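Local atomic coordinates of CG8862 (Drosophila melanogaster, PDB entry 3ISM), a protein that probably cleaves DNA and RNA as a mitochondrial, magnesium-dependent endonuclease, and is bound here by a protein inhibitor. Residues B[22-30]-B[236-244]; B[98-109]-B[134-145]. All coordinates share one frame; numbering follows the deposited sequence.

Interaction 1 of 2, residues B[22-30]-B[236-244]; sequences IMKYGFPGL and GLLFFDQIN
Y25 lays one face of its ring against I243. CD1 of I243 stands over that face, 3.8 Å from the Y25 ring centroid and 19° off the normal, a CH-pi contact. CG1 of I243 follows near the rim, 3.4 Å from CD2 of Y25. CG of K24 covers the opposite face, so aliphatic chains hold the ring from both sides. F240 meets the base of the same side chain, with its CD1 3.5 Å from CB of Y25; the two rings are inclined to each other by 53°. OE2 of E197 is hydrogen-bonded to OH of Y25 and forms a salt bridge with NZ of K24.

The backbones are joined by one direct bond. N of Q242 donates to O of Y25 at 3.0 Å. A water adds a second link, giving a proton to O of G26 and taking one from N of F240. CG of D241 lies between its backbone N and carbonyl carbon (chi1 68°), which turns the carboxylate back over G26. NE2 of Q242 then holds OD1 of D241 at 2.8 Å.

Further along, CA of P28 makes a CA-H...O contact of 3.2 Å with O of L238. The P28 ring crosses F239 at about a right angle. O of P28 also bonds R45 of the second subunit. F239 and F240 reach down to strands 153-161 and 189-197. The arrangement is two irregular loops packed against the large mixed sheet of a DNA/RNA non-specific endonuclease, beside a subunit contact.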
loop_
_atom_site.group_PDB
_atom_site.type_symbol
_atom_site.label_atom_id
_atom_site.label_comp_id
_atom_site.label_asym_id
_atom_site.label_seq_id
_atom_site.Cartn_x
_atom_site.Cartn_y
_atom_site.Cartn_z
ATOM N N ILE B 22 26.890 4.378 -0.971
ATOM C CA ILE B 22 25.701 4.351 -0.117
ATOM C C ILE B 22 24.982 3.002 -0.239
ATOM O O ILE B 22 24.648 2.390 0.782
ATOM C CB ILE B 22 24.732 5.537 -0.416
ATOM C CG1 ILE B 22 25.366 6.861 0.010
ATOM C CG2 ILE B 22 23.395 5.356 0.294
ATOM C CD1 ILE B 22 24.763 8.080 -0.679
ATOM N N MET B 23 24.807 2.525 -1.476
ATOM C CA MET B 23 24.062 1.290 -1.751
ATOM C C MET B 23 24.950 0.055 -1.846
ATOM O O MET B 23 24.640 -0.886 -2.578
ATOM C CB MET B 23 23.240 1.423 -3.041
ATOM C CG MET B 23 22.330 2.652 -3.102
ATOM S SD MET B 23 21.218 2.847 -1.680
ATOM C CE MET B 23 20.188 1.390 -1.818
ATOM N N LYS B 24 26.049 0.068 -1.103
ATOM C CA LYS B 24 26.995 -1.045 -0.999
ATOM C C LYS B 24 26.351 -2.427 -0.778
ATOM O O LYS B 24 26.760 -3.423 -1.383
ATOM C CB LYS B 24 27.952 -0.754 0.157
ATOM C CG LYS B 24 28.971 -1.842 0.435
ATOM C CD LYS B 24 29.976 -1.361 1.458
ATOM C CE LYS B 24 30.902 -2.454 1.885
ATOM N NZ LYS B 24 31.992 -1.887 2.729
ATOM N N TYR B 25 25.360 -2.474 0.104
ATOM C CA TYR B 25 24.766 -3.743 0.513
ATOM C C TYR B 25 23.469 -4.098 -0.218
ATOM O O TYR B 25 22.775 -5.036 0.163
ATOM C CB TYR B 25 24.581 -3.764 2.032
ATOM C CG TYR B 25 25.907 -3.800 2.773
ATOM C CD1 TYR B 25 26.302 -2.746 3.597
ATOM C CD2 TYR B 25 26.781 -4.875 2.619
ATOM C CE1 TYR B 25 27.527 -2.768 4.262
ATOM C CE2 TYR B 25 28.010 -4.919 3.299
ATOM C CZ TYR B 25 28.370 -3.857 4.117
ATOM O OH TYR B 25 29.570 -3.884 4.781
ATOM N N GLY B 26 23.151 -3.353 -1.271
ATOM C CA GLY B 26 22.003 -3.684 -2.112
ATOM C C GLY B 26 20.882 -2.684 -1.995
ATOM O O GLY B 26 20.891 -1.828 -1.106
ATOM N N PHE B 27 19.914 -2.801 -2.900
ATOM C CA PHE B 27 18.722 -1.966 -2.910
ATOM C C PHE B 27 17.540 -2.669 -2.248
ATOM O O PHE B 27 17.171 -3.752 -2.678
ATOM C CB PHE B 27 18.336 -1.633 -4.367
ATOM C CG PHE B 27 19.246 -0.628 -5.030
ATOM C CD1 PHE B 27 18.773 0.640 -5.349
ATOM C CD2 PHE B 27 20.562 -0.952 -5.347
ATOM C CE1 PHE B 27 19.600 1.584 -5.969
ATOM C CE2 PHE B 27 21.408 -0.016 -5.965
ATOM C CZ PHE B 27 20.915 1.262 -6.275
ATOM N N PRO B 28 16.917 -2.044 -1.229
ATOM C CA PRO B 28 15.682 -2.634 -0.663
ATOM C C PRO B 28 14.557 -2.871 -1.689
ATOM O O PRO B 28 13.800 -3.849 -1.571
ATOM C CB PRO B 28 15.242 -1.597 0.386
ATOM C CG PRO B 28 16.541 -0.914 0.777
ATOM C CD PRO B 28 17.279 -0.792 -0.539
ATOM N N GLY B 29 14.462 -1.996 -2.683
ATOM C CA GLY B 29 13.442 -2.110 -3.722
ATOM C C GLY B 29 13.811 -1.173 -4.847
ATOM O O GLY B 29 14.793 -0.431 -4.740
ATOM N N LEU B 30 13.046 -1.201 -5.936
ATOM C CA LEU B 30 13.410 -0.402 -7.102
ATOM C C LEU B 30 12.278 0.504 -7.601
ATOM O O LEU B 30 12.226 0.855 -8.778
ATOM C CB LEU B 30 13.983 -1.287 -8.229
ATOM C CG LEU B 30 15.171 -2.219 -7.912
ATOM C CD1 LEU B 30 15.304 -3.309 -8.982
ATOM C CD2 LEU B 30 16.499 -1.457 -7.748
ATOM N N GLY B 236 7.617 -5.233 2.882
ATOM C CA GLY B 236 7.679 -5.684 1.496
ATOM C C GLY B 236 9.017 -5.307 0.889
ATOM O O GLY B 236 9.097 -4.976 -0.278
ATOM N N LEU B 237 10.072 -5.343 1.695
ATOM C CA LEU B 237 11.422 -4.965 1.243
ATOM C C LEU B 237 12.426 -5.920 1.835
ATOM O O LEU B 237 12.175 -6.481 2.888
ATOM C CB LEU B 237 11.787 -3.551 1.728
ATOM C CG LEU B 237 10.946 -2.375 1.208
ATOM C CD1 LEU B 237 11.272 -1.060 1.938
ATOM C CD2 LEU B 237 11.116 -2.225 -0.305
ATOM N N LEU B 238 13.575 -6.080 1.185
ATOM C CA LEU B 238 14.688 -6.821 1.786
ATOM C C LEU B 238 15.875 -5.893 2.018
ATOM O O LEU B 238 16.371 -5.245 1.086
ATOM C CB LEU B 238 15.092 -8.028 0.927
ATOM C CG LEU B 238 14.041 -9.127 0.694
ATOM C CD1 LEU B 238 14.470 -9.992 -0.493
ATOM C CD2 LEU B 238 13.792 -10.000 1.936
ATOM N N PHE B 239 16.337 -5.841 3.263
ATOM C CA PHE B 239 17.429 -4.937 3.652
ATOM C C PHE B 239 18.753 -5.670 3.678
ATOM O O PHE B 239 18.825 -6.849 4.077
ATOM C CB PHE B 239 17.144 -4.272 5.015
ATOM C CG PHE B 239 15.777 -3.660 5.109
ATOM C CD1 PHE B 239 15.473 -2.477 4.433
ATOM C CD2 PHE B 239 14.784 -4.272 5.858
ATOM C CE1 PHE B 239 14.194 -1.916 4.507
ATOM C CE2 PHE B 239 13.502 -3.731 5.933
ATOM C CZ PHE B 239 13.211 -2.532 5.265
ATOM N N PHE B 240 19.800 -4.978 3.220
ATOM C CA PHE B 240 21.149 -5.518 3.243
ATOM C C PHE B 240 21.189 -6.919 2.614
ATOM O O PHE B 240 21.811 -7.851 3.147
ATOM C CB PHE B 240 21.696 -5.485 4.686
ATOM C CG PHE B 240 21.736 -4.087 5.278
ATOM C CD1 PHE B 240 22.823 -3.244 5.039
ATOM C CD2 PHE B 240 20.675 -3.601 6.034
ATOM C CE1 PHE B 240 22.854 -1.961 5.555
ATOM C CE2 PHE B 240 20.703 -2.315 6.554
ATOM C CZ PHE B 240 21.789 -1.492 6.315
ATOM N N ASP B 241 20.521 -7.042 1.464
ATOM C CA ASP B 241 20.425 -8.304 0.718
ATOM C C ASP B 241 21.770 -8.910 0.306
ATOM O O ASP B 241 21.851 -10.118 0.092
ATOM C CB ASP B 241 19.452 -8.185 -0.490
ATOM C CG ASP B 241 19.962 -7.249 -1.606
ATOM O OD1 ASP B 241 21.167 -7.282 -1.937
ATOM O OD2 ASP B 241 19.139 -6.479 -2.175
ATOM N N GLN B 242 22.819 -8.085 0.215
ATOM C CA GLN B 242 24.176 -8.583 -0.071
ATOM C C GLN B 242 24.847 -9.263 1.131
ATOM O O GLN B 242 25.834 -9.966 0.970
ATOM C CB GLN B 242 25.089 -7.467 -0.615
ATOM C CG GLN B 242 24.625 -6.834 -1.938
ATOM C CD GLN B 242 24.554 -7.837 -3.071
ATOM O OE1 GLN B 242 25.582 -8.326 -3.546
ATOM N NE2 GLN B 242 23.340 -8.157 -3.505
ATOM N N ILE B 243 24.309 -9.053 2.330
ATOM C CA ILE B 243 24.801 -9.733 3.534
ATOM C C ILE B 243 23.958 -10.970 3.864
ATOM O O ILE B 243 22.752 -10.866 4.062
ATOM C CB ILE B 243 24.772 -8.795 4.763
ATOM C CG1 ILE B 243 25.453 -7.463 4.436
ATOM C CG2 ILE B 243 25.425 -9.469 5.987
ATOM C CD1 ILE B 243 25.358 -6.414 5.543
ATOM N N ASN B 244 24.598 -12.133 3.908
ATOM C CA ASN B 244 23.996 -13.338 4.494
ATOM C C ASN B 244 23.910 -13.112 6.015
ATOM O O ASN B 244 24.909 -12.791 6.654
ATOM C CB ASN B 244 24.869 -14.557 4.139
ATOM C CG ASN B 244 24.404 -15.863 4.789
ATOM O OD1 ASN B 244 23.281 -15.992 5.282
ATOM N ND2 ASN B 244 25.288 -16.853 4.770
HETATM O O HOH W 1 19.484 -2.774 1.380
#

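Interaction 2 of 2, residues B[98-109]-B[134-145]; sequences DRGHMAAAGNHR and RDAWNTLEAHVR
R145 buries more surface here than any other residue, and it touches N107, G106 and A104. Its NH1 donates to OD1 of N107 at 3.0 Å. The bond is bent (145° at the hydrogen), and the nitrogen lies well above the amide's carbonyl plane. A turn at chi3 (-78°) folds the R145 chain so that CD packs 3.4 Å from O of G106 while NH1 still reaches N107. A water also donates to OD1 of N107 at 2.8 Å and to O of E141, so two donors grip that amide oxygen. ND2 of N107 bonds E55. NH2 of R145 forms a salt bridge with E335 of the CG4930 chain.

D98 and R134 meet at the other end. R134 comes side-on with two nitrogens, NE to OD2 of D98 at 3.0 Å and NH1 to OD1 of D98 at 2.9 Å. Both D98 oxygens use their syn lone pairs. Carboxylate and guanidinium are almost coplanar, 12° apart, so the paired hydrogen bonds fix the rotation of both groups. OD2 of D98 has a second donor, ND2 of N133. D98 thus probably helps to position N133, a magnesium-binding residue.

Between the two ends, E141 extends from the helix towards the loop. Its OE2 lies 3.5 Å from CB of A104, and its side chain is about 4 Å from a bound magnesium ion. H101, the predicted proton acceptor, stands on strand 98-101. Strand 98-101, its partner 124-127 and helix 136-146 with the metal site form the beta-beta-alpha-metal motif of the His-Me finger nucleases.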
loop_
_atom_site.group_PDB
_atom_site.type_symbol
_atom_site.label_atom_id
_atom_site.label_comp_id
_atom_site.label_asym_id
_atom_site.label_seq_id
_atom_site.Cartn_x
_atom_site.Cartn_y
_atom_site.Cartn_z
ATOM N N ASP B 98 3.822 16.763 11.804
ATOM C CA ASP B 98 5.041 17.434 11.419
ATOM C C ASP B 98 5.425 16.914 10.035
ATOM O O ASP B 98 5.082 15.786 9.690
ATOM C CB ASP B 98 6.156 17.038 12.393
ATOM C CG ASP B 98 6.189 17.885 13.637
ATOM O OD1 ASP B 98 5.238 18.659 13.891
ATOM O OD2 ASP B 98 7.195 17.779 14.368
ATOM N N ARG B 99 6.148 17.723 9.264
ATOM C CA ARG B 99 6.878 17.223 8.099
ATOM C C ARG B 99 8.126 16.525 8.625
ATOM O O ARG B 99 9.119 17.184 9.016
ATOM C CB ARG B 99 7.269 18.371 7.161
ATOM C CG ARG B 99 6.083 19.120 6.585
ATOM C CD ARG B 99 6.452 20.504 6.106
ATOM N NE ARG B 99 6.628 21.424 7.220
ATOM C CZ ARG B 99 6.623 22.754 7.122
ATOM N NH1 ARG B 99 6.434 23.348 5.949
ATOM N NH2 ARG B 99 6.799 23.492 8.210
ATOM N N GLY B 100 8.080 15.198 8.666
ATOM C CA GLY B 100 9.146 14.431 9.336
ATOM C C GLY B 100 10.169 13.871 8.368
ATOM O O GLY B 100 9.819 13.063 7.480
ATOM N N HIS B 101 11.427 14.310 8.522
ATOM C CA HIS B 101 12.525 13.817 7.693
ATOM C C HIS B 101 12.635 12.295 7.809
ATOM O O HIS B 101 12.664 11.756 8.929
ATOM C CB HIS B 101 13.863 14.364 8.178
ATOM C CG HIS B 101 14.115 15.799 7.856
ATOM N ND1 HIS B 101 13.621 16.837 8.621
ATOM C CD2 HIS B 101 14.883 16.369 6.896
ATOM C CE1 HIS B 101 14.041 17.985 8.118
ATOM N NE2 HIS B 101 14.812 17.728 7.075
ATOM N N MET B 102 12.737 11.614 6.669
ATOM C CA MET B 102 13.230 10.238 6.671
ATOM C C MET B 102 14.768 10.217 6.763
ATOM O O MET B 102 15.322 9.639 7.687
ATOM C CB MET B 102 12.691 9.438 5.469
ATOM C CG MET B 102 11.165 9.287 5.425
ATOM S SD MET B 102 10.419 8.357 6.802
ATOM C CE MET B 102 10.031 9.708 7.952
ATOM N N ALA B 103 15.451 10.844 5.809
ATOM C CA ALA B 103 16.878 11.104 5.925
ATOM C C ALA B 103 17.021 12.412 6.701
ATOM O O ALA B 103 16.690 13.485 6.172
ATOM C CB ALA B 103 17.523 11.246 4.540
ATOM N N ALA B 104 17.484 12.318 7.950
ATOM C CA ALA B 104 17.576 13.477 8.852
ATOM C C ALA B 104 18.617 14.493 8.397
ATOM O O ALA B 104 19.674 14.136 7.866
ATOM C CB ALA B 104 17.875 13.026 10.289
ATOM N N ALA B 105 18.304 15.766 8.606
ATOM C CA ALA B 105 19.175 16.859 8.188
ATOM C C ALA B 105 20.551 16.791 8.869
ATOM O O ALA B 105 21.574 17.164 8.275
ATOM C CB ALA B 105 18.498 18.175 8.478
ATOM N N GLY B 106 20.565 16.278 10.104
ATOM C CA GLY B 106 21.780 16.134 10.904
ATOM C C GLY B 106 22.720 15.012 10.486
ATOM O O GLY B 106 23.836 14.901 10.994
ATOM N N ASN B 107 22.268 14.159 9.583
ATOM C CA ASN B 107 23.093 13.069 9.078
ATOM C C ASN B 107 23.934 13.529 7.881
ATOM O O ASN B 107 24.685 12.738 7.289
ATOM C CB ASN B 107 22.187 11.918 8.621
ATOM C CG ASN B 107 21.365 11.327 9.744
ATOM O OD1 ASN B 107 21.693 11.478 10.919
ATOM N ND2 ASN B 107 20.296 10.624 9.384
ATOM N N HIS B 108 23.771 14.794 7.489
ATOM C CA HIS B 108 24.329 15.276 6.216
ATOM C C HIS B 108 24.936 16.651 6.332
ATOM O O HIS B 108 24.359 17.639 5.890
ATOM C CB HIS B 108 23.272 15.201 5.104
ATOM C CG HIS B 108 22.627 13.861 5.023
ATOM N ND1 HIS B 108 23.265 12.767 4.480
ATOM C CD2 HIS B 108 21.449 13.409 5.513
ATOM C CE1 HIS B 108 22.493 11.703 4.610
ATOM N NE2 HIS B 108 21.386 12.064 5.237
ATOM N N ARG B 109 26.130 16.694 6.911
ATOM C CA ARG B 109 26.755 17.953 7.275
ATOM C C ARG B 109 28.090 18.212 6.587
ATOM O O ARG B 109 28.819 19.114 6.982
ATOM C CB ARG B 109 26.931 18.020 8.787
ATOM C CG ARG B 109 25.629 18.207 9.545
ATOM C CD ARG B 109 25.880 17.896 10.992
ATOM N NE ARG B 109 24.846 18.405 11.878
ATOM C CZ ARG B 109 24.544 17.852 13.050
ATOM N NH1 ARG B 109 25.192 16.761 13.453
ATOM N NH2 ARG B 109 23.576 18.372 13.801
ATOM N N ARG B 134 9.933 15.127 17.303
ATOM C CA ARG B 134 10.760 16.080 18.046
ATOM C C ARG B 134 11.434 15.462 19.261
ATOM O O ARG B 134 12.322 16.064 19.851
ATOM C CB ARG B 134 9.943 17.308 18.466
ATOM C CG ARG B 134 9.200 17.963 17.306
ATOM C CD ARG B 134 8.480 19.256 17.722
ATOM N NE ARG B 134 7.414 19.539 16.761
ATOM C CZ ARG B 134 6.535 20.530 16.866
ATOM N NH1 ARG B 134 5.600 20.685 15.935
ATOM N NH2 ARG B 134 6.584 21.355 17.892
ATOM N N ASP B 135 11.035 14.247 19.613
ATOM C CA ASP B 135 11.533 13.607 20.826
ATOM C C ASP B 135 12.049 12.183 20.545
ATOM O O ASP B 135 13.148 12.020 19.997
ATOM C CB ASP B 135 10.444 13.640 21.903
ATOM C CG ASP B 135 10.115 15.058 22.353
ATOM O OD1 ASP B 135 10.874 15.623 23.173
ATOM O OD2 ASP B 135 9.095 15.613 21.895
ATOM N N ALA B 136 11.254 11.176 20.897
ATOM C CA ALA B 136 11.613 9.765 20.724
ATOM C C ALA B 136 12.274 9.406 19.368
ATOM O O ALA B 136 13.300 8.727 19.333
ATOM C CB ALA B 136 10.387 8.877 20.972
ATOM N N TRP B 137 11.694 9.853 18.265
ATOM C CA TRP B 137 12.282 9.561 16.948
ATOM C C TRP B 137 13.640 10.255 16.770
ATOM O O TRP B 137 14.575 9.669 16.223
ATOM C CB TRP B 137 11.308 9.934 15.821
ATOM C CG TRP B 137 11.760 9.528 14.441
ATOM C CD1 TRP B 137 12.148 10.358 13.428
ATOM C CD2 TRP B 137 11.850 8.193 13.919
ATOM N NE1 TRP B 137 12.487 9.628 12.317
ATOM C CE2 TRP B 137 12.307 8.297 12.590
ATOM C CE3 TRP B 137 11.581 6.924 14.443
ATOM C CZ2 TRP B 137 12.503 7.176 11.773
ATOM C CZ3 TRP B 137 11.778 5.804 13.627
ATOM C CH2 TRP B 137 12.241 5.944 12.314
ATOM N N ASN B 138 13.749 11.498 17.233
ATOM C CA ASN B 138 15.045 12.187 17.250
ATOM C C ASN B 138 16.081 11.421 18.082
ATOM O O ASN B 138 17.251 11.343 17.703
ATOM C CB ASN B 138 14.912 13.631 17.752
ATOM C CG ASN B 138 16.264 14.318 17.929
ATOM O OD1 ASN B 138 16.576 14.822 19.003
ATOM N ND2 ASN B 138 17.066 14.341 16.875
ATOM N N THR B 139 15.643 10.847 19.203
ATOM C CA THR B 139 16.536 10.065 20.072
ATOM C C THR B 139 17.171 8.897 19.298
ATOM O O THR B 139 18.380 8.643 19.423
ATOM C CB THR B 139 15.787 9.555 21.325
ATOM O OG1 THR B 139 15.179 10.671 21.988
ATOM C CG2 THR B 139 16.745 8.840 22.304
ATOM N N LEU B 140 16.359 8.227 18.474
ATOM C CA LEU B 140 16.849 7.148 17.624
ATOM C C LEU B 140 17.831 7.685 16.583
ATOM O O LEU B 140 18.919 7.122 16.401
ATOM C CB LEU B 140 15.692 6.410 16.940
ATOM C CG LEU B 140 16.072 5.267 15.980
ATOM C CD1 LEU B 140 17.020 4.245 16.649
ATOM C CD2 LEU B 140 14.825 4.574 15.398
ATOM N N GLU B 141 17.450 8.774 15.911
ATOM C CA GLU B 141 18.350 9.462 14.986
ATOM C C GLU B 141 19.694 9.815 15.639
ATOM O O GLU B 141 20.758 9.511 15.090
ATOM C CB GLU B 141 17.670 10.707 14.405
ATOM C CG GLU B 141 16.535 10.382 13.448
ATOM C CD GLU B 141 15.692 11.597 13.097
ATOM O OE1 GLU B 141 15.519 12.493 13.969
ATOM O OE2 GLU B 141 15.184 11.637 11.954
ATOM N N ALA B 142 19.647 10.419 16.822
ATOM C CA ALA B 142 20.869 10.757 17.568
ATOM C C ALA B 142 21.728 9.533 17.926
ATOM O O ALA B 142 22.953 9.610 17.909
ATOM C CB ALA B 142 20.520 11.552 18.824
ATOM N N HIS B 143 21.074 8.411 18.232
ATOM C CA HIS B 143 21.757 7.146 18.541
ATOM C C HIS B 143 22.516 6.593 17.332
ATOM O O HIS B 143 23.643 6.133 17.457
ATOM C CB HIS B 143 20.728 6.108 19.020
ATOM C CG HIS B 143 21.211 4.689 18.954
ATOM N ND1 HIS B 143 21.981 4.119 19.946
ATOM C CD2 HIS B 143 21.010 3.719 18.028
ATOM C CE1 HIS B 143 22.252 2.867 19.625
ATOM N NE2 HIS B 143 21.676 2.600 18.465
ATOM N N VAL B 144 21.867 6.619 16.172
ATOM C CA VAL B 144 22.473 6.173 14.910
ATOM C C VAL B 144 23.703 7.023 14.553
ATOM O O VAL B 144 24.719 6.487 14.104
ATOM C CB VAL B 144 21.434 6.156 13.753
ATOM C CG1 VAL B 144 22.075 5.734 12.445
ATOM C CG2 VAL B 144 20.245 5.208 14.091
ATOM N N ARG B 145 23.631 8.334 14.783
ATOM C CA ARG B 145 24.813 9.206 14.617
ATOM C C ARG B 145 25.937 8.880 15.607
ATOM O O ARG B 145 27.120 8.902 15.244
ATOM C CB ARG B 145 24.444 10.689 14.710
ATOM C CG ARG B 145 23.569 11.186 13.541
ATOM C CD ARG B 145 23.393 12.721 13.567
ATOM N NE ARG B 145 22.406 13.153 14.555
ATOM C CZ ARG B 145 21.121 13.390 14.290
ATOM N NH1 ARG B 145 20.637 13.256 13.045
ATOM N NH2 ARG B 145 20.312 13.774 15.277
HETATM O O HOH W 2 14.837 9.680 10.541
HETATM O O HOH W 3 20.550 9.318 12.313
#

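The two contacts do not touch: their centres are 21 Å apart and their nearest atoms about 7 Å. Interaction 2 is the more central, about 8 Å from the centre of the chain against about 14 Å for interaction 1. It carries the predicted catalytic histidine and E141, a known magnesium-binding residue, while interaction 1 lies away from the annotated sites. Strands 49-57 and 189-197 of the large sheet are common ground, since side chains from both contacts pack on them. The outside partners differ. Residues of interaction 1 meet the second subunit, whereas R99, R134 and R145 of interaction 2 bind the CG4930 chain, consistent with inhibition at the active site.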